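Local coordinates for bradyzoite surface antigen BSR4 (Toxoplasma gondii, PDB 2JKS), which is a bradyzoite surface antigen of the SAG1-related superfamily that binds zinc ions in the crystal and probably acts at the parasite surface, at residues D25-K37 against T152-R164. Numbering follows the deposited sequence.
Sequences DSPPVSGSLTLSK and TAACKLTVNVEAR
On the inward face of strands 29-35 and 152-161, L33 forks over two neighbours: CD2 meets L157 CD1 at 4.0 Å, while CD1 runs beside V159 CG1. Chi1 of 55° sets CG between the backbone N and the carbonyl carbon, and chi2 of 93° then turns CD2 to L157 and CD1 to V159. V159 CG1 also receives L35 CD1 at 4.0 Å, so one methyl packs against both leucines. L33 and L35 rest on A42, and L157 on F44, of strand 41-47 in the facing sheet. Toward the N-terminal ends of both strands, on the same face, V29 CG1 comes unusually close, 3.3 Å, to C155 SG, the sulfur bonded to C16. Eight backbone hydrogen bonds join the two parallel strands, from V29 N to A154 O (3.0 Å) through to E162 N to L35 O (2.9 Å). The other face, with S30, S32, T34, K156, T158 and N160, is mostly polar. S32 OG lies over T158 CB, and one water joins that hydroxyl to N160 ND2; a second water links G31 O to T158 OG1. At the C-terminal end the E162 side chain crosses T34 at about a right angle, OE2 in van der Waals contact with T34 CG2 at 3.5 Å. Strand 29-35, pairing in parallel beside 152-161, thus forms the edge of a mixed sheet in the two-sheet β-sandwich characteristic of SRS domains.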
# COMPACT_ATOMS: atom_id res chain seq x y z
N ASP A 25 -5.27 -8.21 -37.50
CA ASP A 25 -4.96 -7.48 -36.29
C ASP A 25 -5.46 -8.14 -35.01
O ASP A 25 -6.20 -9.10 -35.03
CB ASP A 25 -5.49 -6.06 -36.36
CG ASP A 25 -6.99 -6.01 -36.28
OD1 ASP A 25 -7.49 -5.01 -35.79
OD2 ASP A 25 -7.66 -6.96 -36.67
N SER A 26 -5.02 -7.60 -33.89
CA SER A 26 -5.23 -8.22 -32.58
C SER A 26 -5.22 -7.26 -31.40
O SER A 26 -4.47 -6.27 -31.40
CB SER A 26 -4.18 -9.32 -32.36
OG SER A 26 -2.87 -8.79 -32.47
N PRO A 27 -6.07 -7.54 -30.40
CA PRO A 27 -6.02 -6.83 -29.13
C PRO A 27 -4.65 -7.00 -28.45
O PRO A 27 -3.86 -7.86 -28.85
CB PRO A 27 -7.13 -7.52 -28.31
CG PRO A 27 -7.28 -8.88 -28.96
CD PRO A 27 -7.14 -8.55 -30.41
N PRO A 28 -4.36 -6.18 -27.42
CA PRO A 28 -3.09 -6.35 -26.70
C PRO A 28 -3.01 -7.73 -26.08
O PRO A 28 -3.98 -8.20 -25.50
CB PRO A 28 -3.19 -5.32 -25.58
CG PRO A 28 -4.19 -4.32 -26.03
CD PRO A 28 -5.17 -5.08 -26.86
N VAL A 29 -1.87 -8.40 -26.24
CA VAL A 29 -1.63 -9.59 -25.44
C VAL A 29 -1.41 -9.17 -23.95
O VAL A 29 -0.55 -8.33 -23.65
CB VAL A 29 -0.57 -10.51 -26.06
CG1 VAL A 29 0.77 -9.78 -26.29
CG2 VAL A 29 -0.39 -11.71 -25.20
N SER A 30 -2.19 -9.76 -23.05
CA SER A 30 -2.28 -9.27 -21.67
C SER A 30 -1.78 -10.30 -20.64
O SER A 30 -2.01 -11.48 -20.79
CB SER A 30 -3.72 -8.86 -21.33
OG SER A 30 -4.16 -7.99 -22.39
N GLY A 31 -1.07 -9.82 -19.62
CA GLY A 31 -0.61 -10.68 -18.57
C GLY A 31 -0.38 -9.81 -17.36
O GLY A 31 -0.58 -8.61 -17.45
N SER A 32 -0.02 -10.44 -16.24
CA SER A 32 0.07 -9.73 -14.95
C SER A 32 1.27 -10.22 -14.24
O SER A 32 1.74 -11.30 -14.53
CB SER A 32 -1.14 -10.00 -14.06
OG SER A 32 -2.23 -9.34 -14.63
N LEU A 33 1.76 -9.41 -13.29
CA LEU A 33 2.65 -9.94 -12.25
C LEU A 33 2.41 -9.13 -10.97
O LEU A 33 1.77 -8.09 -11.02
CB LEU A 33 4.09 -9.89 -12.68
CG LEU A 33 4.60 -8.54 -13.11
CD1 LEU A 33 5.26 -7.81 -11.88
CD2 LEU A 33 5.65 -8.81 -14.18
N THR A 34 2.89 -9.63 -9.84
CA THR A 34 2.62 -8.98 -8.55
C THR A 34 3.92 -8.63 -7.85
O THR A 34 4.83 -9.48 -7.77
CB THR A 34 1.75 -9.90 -7.63
OG1 THR A 34 0.50 -10.11 -8.27
CG2 THR A 34 1.54 -9.29 -6.21
N LEU A 35 4.03 -7.39 -7.36
CA LEU A 35 5.14 -7.03 -6.47
C LEU A 35 4.66 -6.99 -5.03
O LEU A 35 3.51 -6.66 -4.74
CB LEU A 35 5.79 -5.68 -6.86
CG LEU A 35 6.45 -5.62 -8.24
CD1 LEU A 35 6.88 -4.21 -8.55
CD2 LEU A 35 7.63 -6.62 -8.36
N SER A 36 5.56 -7.39 -4.13
CA SER A 36 5.28 -7.42 -2.70
C SER A 36 6.59 -7.58 -1.92
O SER A 36 7.64 -7.79 -2.53
CB SER A 36 4.38 -8.59 -2.33
OG SER A 36 4.90 -9.82 -2.83
N LYS A 37 6.50 -7.48 -0.59
CA LYS A 37 7.62 -7.82 0.30
C LYS A 37 8.28 -9.11 -0.17
O LYS A 37 7.63 -10.14 -0.33
CB LYS A 37 7.16 -7.97 1.77
CG LYS A 37 8.31 -7.69 2.79
CD LYS A 37 8.03 -8.40 4.10
CE LYS A 37 9.22 -8.27 5.07
NZ LYS A 37 8.74 -8.07 6.50
N THR A 152 -0.68 -1.93 -35.96
CA THR A 152 -0.05 -2.12 -34.66
C THR A 152 -0.35 -3.50 -34.01
O THR A 152 -1.34 -4.17 -34.34
CB THR A 152 -0.48 -1.02 -33.67
OG1 THR A 152 -1.88 -1.15 -33.39
CG2 THR A 152 -0.24 0.33 -34.25
N ALA A 153 0.54 -3.90 -33.10
CA ALA A 153 0.21 -4.90 -32.11
C ALA A 153 0.77 -4.35 -30.80
O ALA A 153 1.61 -3.44 -30.80
CB ALA A 153 0.85 -6.21 -32.45
N ALA A 154 0.26 -4.87 -29.69
CA ALA A 154 0.70 -4.38 -28.38
C ALA A 154 0.72 -5.51 -27.34
O ALA A 154 0.09 -6.55 -27.54
CB ALA A 154 -0.23 -3.26 -27.93
N CYS A 155 1.48 -5.31 -26.26
CA CYS A 155 1.39 -6.14 -25.05
C CYS A 155 0.91 -5.24 -23.96
O CYS A 155 1.35 -4.08 -23.84
CB CYS A 155 2.77 -6.61 -24.60
SG CYS A 155 3.45 -7.92 -25.57
N LYS A 156 0.06 -5.78 -23.13
CA LYS A 156 -0.33 -5.06 -21.94
C LYS A 156 0.07 -5.80 -20.62
O LYS A 156 -0.23 -6.96 -20.44
CB LYS A 156 -1.82 -4.78 -22.03
CG LYS A 156 -2.40 -4.16 -20.84
CD LYS A 156 -3.80 -4.64 -20.78
CE LYS A 156 -4.69 -3.54 -20.29
NZ LYS A 156 -6.06 -4.06 -20.34
N LEU A 157 0.75 -5.09 -19.70
CA LEU A 157 1.17 -5.70 -18.46
C LEU A 157 0.48 -5.02 -17.28
O LEU A 157 0.66 -3.84 -17.08
CB LEU A 157 2.71 -5.60 -18.28
CG LEU A 157 3.28 -6.24 -16.99
CD1 LEU A 157 3.00 -7.74 -16.91
CD2 LEU A 157 4.79 -5.96 -16.81
N THR A 158 -0.29 -5.78 -16.51
CA THR A 158 -0.81 -5.28 -15.27
C THR A 158 0.15 -5.65 -14.12
O THR A 158 0.46 -6.82 -13.92
CB THR A 158 -2.24 -5.81 -15.00
OG1 THR A 158 -3.12 -5.41 -16.08
CG2 THR A 158 -2.79 -5.29 -13.67
N VAL A 159 0.60 -4.65 -13.36
CA VAL A 159 1.41 -4.93 -12.17
C VAL A 159 0.58 -4.58 -10.95
O VAL A 159 0.17 -3.44 -10.78
CB VAL A 159 2.73 -4.11 -12.17
CG1 VAL A 159 3.64 -4.33 -10.86
CG2 VAL A 159 3.53 -4.27 -13.60
N ASN A 160 0.34 -5.59 -10.12
CA ASN A 160 -0.33 -5.49 -8.84
C ASN A 160 0.76 -5.27 -7.82
O ASN A 160 1.80 -5.91 -7.90
CB ASN A 160 -1.09 -6.81 -8.60
CG ASN A 160 -2.18 -7.01 -9.63
OD1 ASN A 160 -3.10 -6.21 -9.70
ND2 ASN A 160 -2.03 -8.03 -10.50
N VAL A 161 0.56 -4.31 -6.93
CA VAL A 161 1.49 -4.06 -5.84
C VAL A 161 0.69 -4.29 -4.54
O VAL A 161 -0.31 -3.61 -4.30
CB VAL A 161 2.05 -2.62 -5.89
CG1 VAL A 161 3.06 -2.41 -4.79
CG2 VAL A 161 2.62 -2.31 -7.34
N GLU A 162 1.11 -5.29 -3.77
CA GLU A 162 0.41 -5.62 -2.52
C GLU A 162 0.80 -4.61 -1.46
O GLU A 162 1.96 -4.23 -1.38
CB GLU A 162 0.76 -7.02 -2.05
CG GLU A 162 0.38 -8.05 -3.10
CD GLU A 162 0.49 -9.49 -2.63
OE1 GLU A 162 1.11 -9.74 -1.58
OE2 GLU A 162 -0.06 -10.37 -3.32
N ALA A 163 -0.18 -4.20 -0.65
CA ALA A 163 0.03 -3.31 0.48
C ALA A 163 1.07 -3.88 1.47
O ALA A 163 1.15 -5.09 1.66
CB ALA A 163 -1.32 -3.12 1.23
N ARG A 164 1.83 -3.01 2.10
CA ARG A 164 2.66 -3.43 3.24
C ARG A 164 1.78 -4.05 4.33
O ARG A 164 0.56 -3.77 4.40
CB ARG A 164 3.39 -2.23 3.84
CG ARG A 164 2.48 -1.21 4.52
CD ARG A 164 3.01 0.17 4.21
NE ARG A 164 4.04 0.62 5.12
CZ ARG A 164 5.03 1.43 4.74
NH1 ARG A 164 5.16 1.82 3.47
NH2 ARG A 164 5.93 1.83 5.63
O HOH W 1 -1.46 -7.30 -30.34
O HOH W 2 -4.00 -4.70 -33.54
O HOH W 3 -2.90 -6.86 -18.35
O HOH W 4 -3.93 -8.87 -12.65
O HOH W 5 3.68 -6.50 0.28